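Local coordinates for fructose-1,6-bisphosphatase/inositol-1-monophosphatase (Thermotoga maritima, PDB 2P3N), which dephosphorylates fructose 1,6-bisphosphate, inositol 1-phosphate and several other phosphate esters as a homotetramer that uses magnesium as cofactor, at residues 152-156 / 193-197; 163-167 / 242-246. All coordinates share one frame; numbering follows the deposited sequence.

Contact 1 of 2, residues 152-156 / 193-197; sequences SYVDF and VTWRI
Y153 lays its ring against the backbone at T194 and W195, where the loop opening a beta-alpha-beta crossover (strand 147-150, helix 156-167, strand 170-172) meets the end of strand 191-195. The tight part rests on this ring: W195 CB stands over one of its faces, 4.1 Å from the Y153 ring centroid and only 11° off the ring normal, a CH-pi contact. The V193 carbonyl oxygen lies at the edge of the same ring, near its plane, while CZ of Y153 comes to 3.4 Å from the W195 backbone N. With CG of W195 anti to the backbone N (chi1 -153°), the indole points toward 152-156, its six-membered ring beside F156. There F156 CD2 lies over one indole face, offset toward the rim, and the ring planes meet obliquely at 46°; the exact closeness of F156 to the indole is doubtful. F219 adds another ring next to W195 and F156. An alanine in place of Y153 is likely to leave W195 CB without its aromatic cover and open a gap beside the T194 backbone. The looser side lies at V154 and R196, both exposed. From there the R196 guanidinium covers the indole face opposite F156, its CZ 3.4 Å above the W195 ring plane and offset toward the rim. R196 probably binds substrate, as in related enzymes, so this margin probably borders the substrate site. At the solvent margin a single methyl, V154 CG1, touches W195 CZ3 and also lies 3.4 Å from R196 NH2.

Contact 2 of 2, residues 163-167 / 242-246; sequences RMEKR and VVKVV
V245 is the residue on which three side chains of 163-167 converge: R163, M164 and R167. Its CB lies 3.6 Å from M164 CE, and SD of M164 is 3.8 Å from V245 CG1 and 3.9 Å from V245 CG2. On one flank V245 CG1 abuts the aliphatic base of R163, 3.3 Å from CB of R163; on the other, V245 CG2 is 3.3 Å from R167 NH2. Bends at chi2 (51°) and chi3 (111°) swing CE of M164 across to V242 CG2, 4.0 Å away. The next shell sets the polar ends. R163 leads its guanidinium away from V245 to a long, weak ion pair with E252. K244 NZ forms a salt bridge with E248, which probably eases the nearness of its like charge, R167 NH2, at 4.8 Å. L143 backs M164 and R167, while V242 rests on F191 and V193 of the sheet. The axes of segments 163-167 and 242-246 come within 10.9 Å and run at 144°, closer to antiparallel than to perpendicular. Helices 156-167 and 239-253 thus pack side by side against the C-terminal mixed sheet, forming part of a helical layer in the layered alpha/beta fold of the inositol monophosphatase family.

From the N terminus the segments come in the order 152-156, 163-167, 193-197, 242-246, so the two contacts cross. Contact 1 closes a loop of 36 intervening residues, from the start of helix 156-167 to the end of strand 191-195; contact 2 closes one of 74, from the end of that helix to helix 239-253. Helix 156-167 is therefore tied at one end to the sheet and at the other to the last helix. Their centres lie 14 Å apart and they touch directly: F156 CE2 is 4.1 Å from V246 CG1. Both also reach the second subunit: D155 packs on E165 of the second subunit, and E165 on V154 of the second subunit.

Contact 1 of 2, residues 152-156 / 193-197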
loop_
_atom_site.group_PDB
_atom_site.type_symbol
_atom_site.label_atom_id
_atom_site.label_comp_id
_atom_site.label_asym_id
_atom_site.label_seq_id
_atom_site.Cartn_x
_atom_site.Cartn_y
_atom_site.Cartn_z
ATOM N N SER A 152 8.156 -5.630 25.776
ATOM C CA SER A 152 8.724 -6.817 26.405
ATOM C C SER A 152 9.841 -6.492 27.392
ATOM O O SER A 152 10.983 -6.257 27.000
ATOM C CB SER A 152 9.249 -7.769 25.342
ATOM O OG SER A 152 8.214 -8.119 24.444
ATOM N N TYR A 153 9.508 -6.493 28.677
ATOM C CA TYR A 153 10.487 -6.188 29.709
ATOM C C TYR A 153 10.759 -7.379 30.600
ATOM O O TYR A 153 10.151 -8.437 30.455
ATOM C CB TYR A 153 10.003 -5.023 30.569
ATOM C CG TYR A 153 9.544 -3.843 29.756
ATOM C CD1 TYR A 153 10.388 -3.252 28.818
ATOM C CD2 TYR A 153 8.255 -3.331 29.901
ATOM C CE1 TYR A 153 9.961 -2.180 28.042
ATOM C CE2 TYR A 153 7.817 -2.257 29.129
ATOM C CZ TYR A 153 8.676 -1.689 28.203
ATOM O OH TYR A 153 8.257 -0.631 27.433
ATOM N N VAL A 154 11.682 -7.176 31.531
ATOM C CA VAL A 154 12.094 -8.188 32.491
ATOM C C VAL A 154 10.913 -9.009 33.016
ATOM O O VAL A 154 10.390 -9.875 32.318
ATOM C CB VAL A 154 12.857 -7.507 33.670
ATOM C CG1 VAL A 154 11.969 -6.460 34.342
ATOM C CG2 VAL A 154 13.342 -8.547 34.664
ATOM N N ASP A 155 10.499 -8.733 34.244
ATOM C CA ASP A 155 9.394 -9.442 34.865
ATOM C C ASP A 155 8.156 -8.567 34.814
ATOM O O ASP A 155 7.048 -9.021 35.095
ATOM C CB ASP A 155 9.731 -9.751 36.323
ATOM C CG ASP A 155 10.846 -10.771 36.466
ATOM O OD1 ASP A 155 11.944 -10.548 35.918
ATOM O OD2 ASP A 155 10.623 -11.803 37.136
ATOM N N PHE A 156 8.366 -7.305 34.458
ATOM C CA PHE A 156 7.299 -6.315 34.369
ATOM C C PHE A 156 6.142 -6.737 33.468
ATOM O O PHE A 156 4.990 -6.827 33.903
ATOM C CB PHE A 156 7.880 -5.000 33.860
ATOM C CG PHE A 156 6.885 -3.890 33.787
ATOM C CD1 PHE A 156 5.972 -3.824 32.739
ATOM C CD2 PHE A 156 6.845 -2.918 34.781
ATOM C CE1 PHE A 156 5.031 -2.806 32.683
ATOM C CE2 PHE A 156 5.907 -1.891 34.738
ATOM C CZ PHE A 156 4.996 -1.834 33.685
ATOM N N VAL A 193 2.567 1.856 28.249
ATOM C CA VAL A 193 3.502 2.001 29.362
ATOM C C VAL A 193 4.855 1.342 29.086
ATOM O O VAL A 193 4.914 0.178 28.675
ATOM C CB VAL A 193 2.897 1.396 30.645
ATOM C CG1 VAL A 193 1.631 2.153 31.022
ATOM C CG2 VAL A 193 2.568 -0.067 30.423
ATOM N N THR A 194 5.936 2.095 29.306
ATOM C CA THR A 194 7.296 1.596 29.083
ATOM C C THR A 194 8.137 1.645 30.350
ATOM O O THR A 194 7.783 2.309 31.325
ATOM C CB THR A 194 8.062 2.393 28.001
ATOM O OG1 THR A 194 8.230 3.750 28.428
ATOM C CG2 THR A 194 7.323 2.372 26.688
ATOM N N TRP A 195 9.277 0.966 30.302
ATOM C CA TRP A 195 10.169 0.870 31.446
ATOM C C TRP A 195 11.626 0.808 31.008
ATOM O O TRP A 195 12.003 -0.028 30.192
ATOM C CB TRP A 195 9.813 -0.396 32.221
ATOM C CG TRP A 195 10.134 -0.356 33.661
ATOM C CD1 TRP A 195 10.259 0.755 34.443
ATOM C CD2 TRP A 195 10.251 -1.484 34.538
ATOM N NE1 TRP A 195 10.438 0.390 35.759
ATOM C CE2 TRP A 195 10.436 -0.977 35.846
ATOM C CE3 TRP A 195 10.212 -2.872 34.347
ATOM C CZ2 TRP A 195 10.580 -1.814 36.964
ATOM C CZ3 TRP A 195 10.356 -3.709 35.462
ATOM C CH2 TRP A 195 10.535 -3.173 36.751
ATOM N N ARG A 196 12.444 1.690 31.568
ATOM C CA ARG A 196 13.866 1.731 31.247
ATOM C C ARG A 196 14.093 1.925 29.759
ATOM O O ARG A 196 14.711 1.085 29.110
ATOM C CB ARG A 196 14.558 0.436 31.682
ATOM C CG ARG A 196 14.192 -0.044 33.075
ATOM C CD ARG A 196 15.193 -1.076 33.560
ATOM N NE ARG A 196 14.660 -1.902 34.636
ATOM C CZ ARG A 196 13.663 -2.769 34.485
ATOM N NH1 ARG A 196 13.083 -2.926 33.301
ATOM N NH2 ARG A 196 13.258 -3.494 35.517
ATOM N N ILE A 197 13.595 3.034 29.223
ATOM C CA ILE A 197 13.746 3.341 27.805
ATOM C C ILE A 197 14.557 4.631 27.630
ATOM O O ILE A 197 14.598 5.468 28.528
ATOM C CB ILE A 197 12.363 3.515 27.133
ATOM C CG1 ILE A 197 11.716 4.834 27.572
ATOM C CG2 ILE A 197 11.458 2.353 27.505
ATOM C CD1 ILE A 197 11.466 4.939 29.043
#

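Contact 2 of 2, residues 163-167 / 242-246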
loop_
_atom_site.group_PDB
_atom_site.type_symbol
_atom_site.label_atom_id
_atom_site.label_comp_id
_atom_site.label_asym_id
_atom_site.label_seq_id
_atom_site.Cartn_x
_atom_site.Cartn_y
_atom_site.Cartn_z
ATOM N N ARG A 163 -2.112 -8.271 36.175
ATOM C CA ARG A 163 -2.871 -7.219 36.832
ATOM C C ARG A 163 -3.944 -6.660 35.910
ATOM O O ARG A 163 -5.125 -6.621 36.257
ATOM C CB ARG A 163 -1.950 -6.066 37.226
ATOM C CG ARG A 163 -0.534 -6.455 37.594
ATOM C CD ARG A 163 -0.417 -6.949 39.018
ATOM N NE ARG A 163 -0.737 -8.367 39.128
ATOM C CZ ARG A 163 -0.569 -9.085 40.232
ATOM N NH1 ARG A 163 -0.886 -10.374 40.237
ATOM N NH2 ARG A 163 -0.084 -8.515 41.332
ATOM N N MET A 164 -3.510 -6.233 34.730
ATOM C CA MET A 164 -4.379 -5.609 33.737
ATOM C C MET A 164 -5.383 -6.509 33.019
ATOM O O MET A 164 -6.516 -6.102 32.768
ATOM C CB MET A 164 -3.508 -4.887 32.702
ATOM C CG MET A 164 -4.062 -3.545 32.289
ATOM S SD MET A 164 -4.442 -2.531 33.728
ATOM C CE MET A 164 -3.212 -1.247 33.619
ATOM N N GLU A 165 -4.961 -7.722 32.684
ATOM C CA GLU A 165 -5.807 -8.680 31.977
ATOM C C GLU A 165 -7.243 -8.777 32.486
ATOM O O GLU A 165 -8.138 -9.154 31.739
ATOM C CB GLU A 165 -5.166 -10.071 32.025
ATOM C CG GLU A 165 -4.879 -10.562 33.439
ATOM C CD GLU A 165 -4.254 -11.944 33.476
ATOM O OE1 GLU A 165 -3.256 -12.176 32.758
ATOM O OE2 GLU A 165 -4.757 -12.798 34.235
ATOM N N LYS A 166 -7.469 -8.431 33.747
ATOM C CA LYS A 166 -8.807 -8.526 34.315
ATOM C C LYS A 166 -9.708 -7.324 34.003
ATOM O O LYS A 166 -10.789 -7.483 33.428
ATOM C CB LYS A 166 -8.705 -8.730 35.830
ATOM C CG LYS A 166 -9.878 -9.490 36.447
ATOM C CD LYS A 166 -9.913 -10.955 36.018
ATOM C CE LYS A 166 -8.735 -11.748 36.580
ATOM N NZ LYS A 166 -7.409 -11.299 36.053
ATOM N N ARG A 167 -9.268 -6.127 34.376
ATOM C CA ARG A 167 -10.051 -4.915 34.137
ATOM C C ARG A 167 -9.910 -4.330 32.731
ATOM O O ARG A 167 -10.317 -3.191 32.489
ATOM C CB ARG A 167 -9.657 -3.827 35.138
ATOM C CG ARG A 167 -10.113 -4.044 36.567
ATOM C CD ARG A 167 -9.923 -2.759 37.362
ATOM N NE ARG A 167 -8.713 -2.748 38.180
ATOM C CZ ARG A 167 -7.500 -3.115 37.769
ATOM N NH1 ARG A 167 -7.303 -3.542 36.527
ATOM N NH2 ARG A 167 -6.473 -3.048 38.611
ATOM N N VAL A 242 -4.494 3.424 35.432
ATOM C CA VAL A 242 -3.251 2.765 35.021
ATOM C C VAL A 242 -2.082 3.084 35.973
ATOM O O VAL A 242 -1.336 2.183 36.371
ATOM C CB VAL A 242 -2.869 3.163 33.555
ATOM C CG1 VAL A 242 -1.478 2.655 33.203
ATOM C CG2 VAL A 242 -3.884 2.581 32.580
ATOM N N VAL A 243 -1.929 4.355 36.344
ATOM C CA VAL A 243 -0.854 4.748 37.250
ATOM C C VAL A 243 -0.811 3.780 38.426
ATOM O O VAL A 243 0.259 3.353 38.851
ATOM C CB VAL A 243 -1.055 6.182 37.807
ATOM C CG1 VAL A 243 0.128 6.562 38.674
ATOM C CG2 VAL A 243 -1.207 7.182 36.670
ATOM N N LYS A 244 -1.983 3.419 38.936
ATOM C CA LYS A 244 -2.064 2.503 40.069
ATOM C C LYS A 244 -1.547 1.112 39.742
ATOM O O LYS A 244 -0.595 0.636 40.353
ATOM C CB LYS A 244 -3.507 2.374 40.567
ATOM C CG LYS A 244 -3.624 1.689 41.935
ATOM C CD LYS A 244 -4.822 0.739 42.027
ATOM C CE LYS A 244 -4.553 -0.590 41.309
ATOM N NZ LYS A 244 -3.418 -1.342 41.923
ATOM N N VAL A 245 -2.187 0.456 38.782
ATOM C CA VAL A 245 -1.804 -0.899 38.396
ATOM C C VAL A 245 -0.320 -1.049 38.105
ATOM O O VAL A 245 0.270 -2.093 38.383
ATOM C CB VAL A 245 -2.582 -1.370 37.150
ATOM C CG1 VAL A 245 -2.250 -2.826 36.850
ATOM C CG2 VAL A 245 -4.076 -1.189 37.374
ATOM N N VAL A 246 0.280 -0.006 37.541
ATOM C CA VAL A 246 1.697 -0.037 37.211
ATOM C C VAL A 246 2.562 -0.091 38.473
ATOM O O VAL A 246 3.484 -0.906 38.566
ATOM C CB VAL A 246 2.081 1.188 36.375
ATOM C CG1 VAL A 246 3.568 1.171 36.077
ATOM C CG2 VAL A 246 1.289 1.183 35.087
#